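Long-range contacts in 3-oxo-tetronate kinase (Cupriavidus necator, PDB 5DMH), which catalyses the ATP-dependent phosphorylation of 3-oxo-tetronate to 3-oxo-tetronate 4-phosphate: residues P32-I37 / Q111-Y116; M56-T61 / A78-L83. All blocks are in the same frame, centred on the assembly; numbering follows the deposited sequence.

Interaction 1. Residues P32-I37 / Q111-Y116; sequences PLLGCI and QFVFKY
Gly35 and Phe112 lie side by side on two parallel strands, 34-37 and 111-115, whose axes come within 4.5 Å at 21° to each other. Donors and acceptors alternate up the ladder: Gly35 N reaches Gln111 O at 2.9 Å, Gly35 O receives Val113 N, Ile37 N reaches Val113 O at 2.8 Å, and Ile37 O receives Lys115 N in an almost straight bond (178°). A weak bond from Gln111 N to Leu33 O begins the series. These are neighbouring inner strands of the sugar-binding domain's parallel sheet, with helices on both faces. Leu34, Cys36, Gln111 and Val113 share the face toward helix 41-53. There Leu34 and Gln111 run alongside each other, both leaving the strand the same way (Gln111 chi1 -177°), and Leu34 CD1 lies 3.7 Å from Gln111 OE1; the same methyl meets Val113 CG2 at 4.1 Å. The extended Gln111 sends NE2 on to Leu249 O, giving the buried amide nitrogen a carbonyl partner. Cys36 SG packs on Val113 CB at 3.9 Å. On the other face Phe112 CD2 lies 4.2 Å from Gly35 CA, near where a side chain would stand, so glycine suits the place, while Phe114 turns its ring edge to Ile37 O.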
loop_
_atom_site.group_PDB
_atom_site.type_symbol
_atom_site.label_atom_id
_atom_site.label_comp_id
_atom_site.label_asym_id
_atom_site.label_seq_id
_atom_site.Cartn_x
_atom_site.Cartn_y
_atom_site.Cartn_z
ATOM N N PRO A 32 12.532 18.528 0.739
ATOM C CA PRO A 32 11.528 17.667 0.099
ATOM C C PRO A 32 10.329 18.473 -0.401
ATOM O O PRO A 32 9.955 19.474 0.209
ATOM C CB PRO A 32 11.101 16.716 1.215
ATOM C CG PRO A 32 12.244 16.713 2.169
ATOM C CD PRO A 32 12.846 18.077 2.107
ATOM N N LEU A 33 9.756 18.025 -1.511
ATOM C CA LEU A 33 8.670 18.718 -2.174
ATOM C C LEU A 33 7.328 18.064 -1.872
ATOM O O LEU A 33 6.333 18.746 -1.678
ATOM C CB LEU A 33 8.897 18.676 -3.674
ATOM C CG LEU A 33 10.026 19.556 -4.189
ATOM C CD1 LEU A 33 10.359 19.223 -5.624
ATOM C CD2 LEU A 33 9.632 21.023 -4.057
ATOM N N LEU A 34 7.322 16.742 -1.832
ATOM C CA LEU A 34 6.089 15.974 -1.762
ATOM C C LEU A 34 6.062 15.059 -0.551
ATOM O O LEU A 34 6.971 14.236 -0.375
ATOM C CB LEU A 34 5.947 15.129 -3.025
ATOM C CG LEU A 34 4.609 14.426 -3.241
ATOM C CD1 LEU A 34 3.493 15.418 -3.545
ATOM C CD2 LEU A 34 4.732 13.435 -4.385
ATOM N N GLY A 35 5.025 15.193 0.279
ATOM C CA GLY A 35 4.915 14.396 1.487
ATOM C C GLY A 35 3.724 13.466 1.387
ATOM O O GLY A 35 2.640 13.909 1.052
ATOM N N CYS A 36 3.934 12.173 1.626
ATOM C CA CYS A 36 2.912 11.178 1.363
ATOM C C CYS A 36 2.660 10.378 2.626
ATOM O O CYS A 36 3.572 10.109 3.397
ATOM C CB CYS A 36 3.348 10.249 0.252
ATOM S SG CYS A 36 3.926 11.094 -1.240
ATOM N N ILE A 37 1.402 10.071 2.846
ATOM C CA ILE A 37 0.972 9.271 3.965
ATOM C C ILE A 37 0.250 8.070 3.400
ATOM O O ILE A 37 -0.793 8.236 2.761
ATOM C CB ILE A 37 0.014 10.070 4.830
ATOM C CG1 ILE A 37 0.733 11.318 5.357
ATOM C CG2 ILE A 37 -0.492 9.221 5.961
ATOM C CD1 ILE A 37 -0.220 12.324 5.972
ATOM N N GLN A 111 3.251 19.808 -1.060
ATOM C CA GLN A 111 2.037 19.129 -1.497
ATOM C C GLN A 111 2.040 17.759 -0.851
ATOM O O GLN A 111 3.098 17.219 -0.540
ATOM C CB GLN A 111 2.010 18.988 -3.004
ATOM C CG GLN A 111 0.768 18.359 -3.557
ATOM C CD GLN A 111 0.766 18.353 -5.084
ATOM O OE1 GLN A 111 1.715 17.877 -5.709
ATOM N NE2 GLN A 111 -0.293 18.904 -5.685
ATOM N N PHE A 112 0.851 17.220 -0.633
ATOM C CA PHE A 112 0.703 15.990 0.130
ATOM C C PHE A 112 -0.150 15.002 -0.615
ATOM O O PHE A 112 -1.058 15.385 -1.385
ATOM C CB PHE A 112 0.117 16.316 1.496
ATOM C CG PHE A 112 0.922 17.334 2.228
ATOM C CD1 PHE A 112 0.695 18.688 2.030
ATOM C CD2 PHE A 112 1.969 16.944 3.051
ATOM C CE1 PHE A 112 1.466 19.632 2.683
ATOM C CE2 PHE A 112 2.761 17.888 3.708
ATOM C CZ PHE A 112 2.523 19.222 3.523
ATOM N N VAL A 113 0.200 13.735 -0.453
ATOM C CA VAL A 113 -0.582 12.632 -1.003
ATOM C C VAL A 113 -1.023 11.700 0.113
ATOM O O VAL A 113 -0.207 11.329 0.965
ATOM C CB VAL A 113 0.212 11.820 -2.031
ATOM C CG1 VAL A 113 -0.561 10.527 -2.421
ATOM C CG2 VAL A 113 0.508 12.666 -3.253
ATOM N N PHE A 114 -2.319 11.395 0.141
ATOM C CA PHE A 114 -2.878 10.336 0.982
ATOM C C PHE A 114 -3.078 9.128 0.111
ATOM O O PHE A 114 -3.862 9.119 -0.852
ATOM C CB PHE A 114 -4.159 10.777 1.687
ATOM C CG PHE A 114 -4.912 9.697 2.402
ATOM C CD1 PHE A 114 -4.281 8.717 3.144
ATOM C CD2 PHE A 114 -6.305 9.706 2.376
ATOM C CE1 PHE A 114 -5.024 7.767 3.838
ATOM C CE2 PHE A 114 -7.050 8.761 3.057
ATOM C CZ PHE A 114 -6.406 7.772 3.775
ATOM N N LYS A 115 -2.339 8.088 0.459
ATOM C CA LYS A 115 -2.284 6.876 -0.338
ATOM C C LYS A 115 -3.011 5.718 0.351
ATOM O O LYS A 115 -2.715 5.335 1.481
ATOM C CB LYS A 115 -0.819 6.511 -0.594
ATOM C CG LYS A 115 -0.516 5.057 -0.984
ATOM C CD LYS A 115 -0.934 4.754 -2.426
ATOM C CE LYS A 115 -0.688 3.297 -2.828
ATOM N NZ LYS A 115 -1.560 2.345 -2.080
ATOM N N TYR A 116 -3.983 5.178 -0.354
ATOM C CA TYR A 116 -4.747 4.032 0.088
ATOM C C TYR A 116 -4.821 3.001 -1.067
ATOM O O TYR A 116 -4.203 3.158 -2.125
ATOM C CB TYR A 116 -6.125 4.460 0.601
ATOM C CG TYR A 116 -6.844 5.434 -0.295
ATOM C CD1 TYR A 116 -7.314 5.044 -1.517
ATOM C CD2 TYR A 116 -6.972 6.766 0.065
ATOM C CE1 TYR A 116 -7.934 5.933 -2.355
ATOM C CE2 TYR A 116 -7.580 7.658 -0.744
ATOM C CZ TYR A 116 -8.064 7.253 -1.961
ATOM O OH TYR A 116 -8.665 8.172 -2.768
#

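Interaction 2. Residues M56-T61 / A78-L83; sequences MRTVQT and ALVVAL
Ala78 opens the pairing with Thr58, its N bonded to Arg57 O at 2.9 Å and its O receiving Val59 N in a longer bond of 3.2 Å. Its small CB fits between Thr58 OG1, 3.6 Å away, and the selenomethionine methyl CE of Met56. The threonine hydroxyl, anti to its own carbonyl carbon (chi1 -60°), stands beside the backbone N and donates back to Met56 O from above that carbonyl's plane, so this polar group is satisfied within its own segment.

Leu79 comes next on the reverse face, facing helix 90-106, and its CD2 meets Val59 CB at 4.3 Å. Val80 returns to the face of Ala78. Its N and O bond to Val59 O and Thr61 N, and its CG2 lies across Thr58 CG2 at 3.8 Å; beta-branched residues such as these suit extended strands. Thr58 goes on to meet helix 41-53, and Val80 packs on Cys36 of the next strand.

Val81 lies again on the face of Leu79, where its CG2 approaches Thr61 OG1 at 3.6 Å. With chi1 at 65° that hydroxyl sits between the backbone N and carbonyl carbon, and it donates to Gly63 O. Ala82 closes the ladder, its N bonded to Thr61 O, while its compact CB admits Gln60 NE2 at 3.7 Å.

The parallel strands 58-61 and 78-82 belong to the sugar-binding domain, with 58-62 next to strand 407-415 of the nucleotide-binding half. Five backbone bonds satisfy most of the polar atoms in the contact, and the methyl groups pack between them. Both threonine hydroxyls find carbonyl partners, but Gln60 NE2 is buried against Ala82 without any partner in the model, a probable energetic cost.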
loop_
_atom_site.group_PDB
_atom_site.type_symbol
_atom_site.label_atom_id
_atom_site.label_comp_id
_atom_site.label_asym_id
_atom_site.label_seq_id
_atom_site.Cartn_x
_atom_site.Cartn_y
_atom_site.Cartn_z
HETATM N N MSE A 56 11.611 11.223 -8.900
HETATM C CA MSE A 56 11.763 11.861 -7.582
HETATM C C MSE A 56 12.504 10.937 -6.619
HETATM O O MSE A 56 12.082 9.815 -6.402
HETATM C CB MSE A 56 10.415 12.253 -6.979
HETATM C CG MSE A 56 9.776 13.471 -7.600
HETATM SE SE MSE A 56 8.089 13.934 -6.652
HETATM C CE MSE A 56 8.767 15.392 -5.534
ATOM N N ARG A 57 13.649 11.390 -6.110
ATOM C CA ARG A 57 14.353 10.628 -5.089
ATOM C C ARG A 57 13.400 10.514 -3.900
ATOM O O ARG A 57 12.849 11.506 -3.445
ATOM C CB ARG A 57 15.642 11.318 -4.679
ATOM C CG ARG A 57 16.683 11.271 -5.766
ATOM C CD ARG A 57 17.926 12.035 -5.414
ATOM N NE ARG A 57 18.925 11.857 -6.459
ATOM C CZ ARG A 57 20.055 12.549 -6.548
ATOM N NH1 ARG A 57 20.341 13.482 -5.652
ATOM N NH2 ARG A 57 20.894 12.307 -7.544
ATOM N N THR A 58 13.184 9.293 -3.430
ATOM C CA THR A 58 12.178 9.047 -2.412
ATOM C C THR A 58 12.731 8.236 -1.269
ATOM O O THR A 58 13.479 7.300 -1.494
ATOM C CB THR A 58 10.978 8.314 -3.017
ATOM O OG1 THR A 58 10.401 9.115 -4.050
ATOM C CG2 THR A 58 9.896 8.027 -1.964
ATOM N N VAL A 59 12.379 8.623 -0.042
ATOM C CA VAL A 59 12.667 7.816 1.137
ATOM C C VAL A 59 11.359 7.403 1.816
ATOM O O VAL A 59 10.450 8.215 1.997
ATOM C CB VAL A 59 13.572 8.567 2.134
ATOM C CG1 VAL A 59 13.614 7.836 3.484
ATOM C CG2 VAL A 59 14.987 8.727 1.556
ATOM N N GLN A 60 11.249 6.117 2.141
ATOM C CA GLN A 60 10.094 5.609 2.868
ATOM C C GLN A 60 10.481 5.447 4.330
ATOM O O GLN A 60 11.496 4.820 4.638
ATOM C CB GLN A 60 9.630 4.262 2.312
ATOM C CG GLN A 60 8.605 3.594 3.186
ATOM C CD GLN A 60 7.932 2.444 2.497
ATOM O OE1 GLN A 60 7.875 2.400 1.267
ATOM N NE2 GLN A 60 7.411 1.504 3.273
ATOM N N THR A 61 9.688 6.030 5.225
ATOM C CA THR A 61 9.913 5.878 6.649
ATOM C C THR A 61 8.837 4.981 7.221
ATOM O O THR A 61 7.719 4.943 6.726
ATOM C CB THR A 61 9.884 7.238 7.400
ATOM O OG1 THR A 61 8.576 7.809 7.316
ATOM C CG2 THR A 61 10.921 8.193 6.839
ATOM N N ALA A 78 10.920 13.356 -2.274
ATOM C CA ALA A 78 9.631 12.909 -1.767
ATOM C C ALA A 78 9.843 12.051 -0.559
ATOM O O ALA A 78 10.834 11.334 -0.489
ATOM C CB ALA A 78 8.855 12.103 -2.830
ATOM N N LEU A 79 8.914 12.132 0.389
ATOM C CA LEU A 79 8.957 11.330 1.604
ATOM C C LEU A 79 7.653 10.575 1.687
ATOM O O LEU A 79 6.586 11.173 1.490
ATOM C CB LEU A 79 9.088 12.252 2.821
ATOM C CG LEU A 79 10.368 13.091 2.919
ATOM C CD1 LEU A 79 10.244 14.094 4.047
ATOM C CD2 LEU A 79 11.545 12.200 3.157
ATOM N N VAL A 80 7.725 9.274 1.952
ATOM C CA VAL A 80 6.536 8.437 2.099
ATOM C C VAL A 80 6.500 7.822 3.491
ATOM O O VAL A 80 7.328 6.973 3.822
ATOM C CB VAL A 80 6.478 7.276 1.064
ATOM C CG1 VAL A 80 5.220 6.412 1.306
ATOM C CG2 VAL A 80 6.460 7.817 -0.379
ATOM N N VAL A 81 5.541 8.264 4.297
ATOM C CA VAL A 81 5.343 7.714 5.629
ATOM C C VAL A 81 4.397 6.507 5.594
ATOM O O VAL A 81 3.219 6.620 5.263
ATOM C CB VAL A 81 4.805 8.801 6.608
ATOM C CG1 VAL A 81 4.557 8.195 7.995
ATOM C CG2 VAL A 81 5.754 9.988 6.673
ATOM N N ALA A 82 4.925 5.336 5.952
ATOM C CA ALA A 82 4.148 4.127 6.048
ATOM C C ALA A 82 3.444 3.991 7.407
ATOM O O ALA A 82 4.089 3.984 8.465
ATOM C CB ALA A 82 5.064 2.937 5.819
ATOM N N LEU A 83 2.126 3.924 7.372
ATOM C CA LEU A 83 1.302 3.647 8.544
ATOM C C LEU A 83 0.609 2.285 8.400
ATOM O O LEU A 83 0.398 1.821 7.281
ATOM C CB LEU A 83 0.219 4.710 8.723
ATOM C CG LEU A 83 0.664 6.163 8.819
ATOM C CD1 LEU A 83 -0.535 7.099 9.011
ATOM C CD2 LEU A 83 1.714 6.349 9.934
#

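Overall arrangement
From the N terminus, the chain first lays down strand 34-38 and helix 41-53, then strand 58-62. Interaction 2 closes the shorter loop, bringing 78-83 back beside 56-61 after a largely irregular connection. The chain continues through helix 90-106 to 111-116, where interaction 1 closes the longer loop; interaction 2 is nested wholly inside it. The centres of the two contacts are 8 Å apart, and they meet where strand 34-38 neighbours 78-82: Cys36 N and Leu79 O lie 2.8 Å apart, a probable hydrogen bond. The local strand order is thus 111-115, 34-38, 78-82, 58-62, leading from the sugar-binding domain's interior toward strand 407-415 of the nucleotide-binding half.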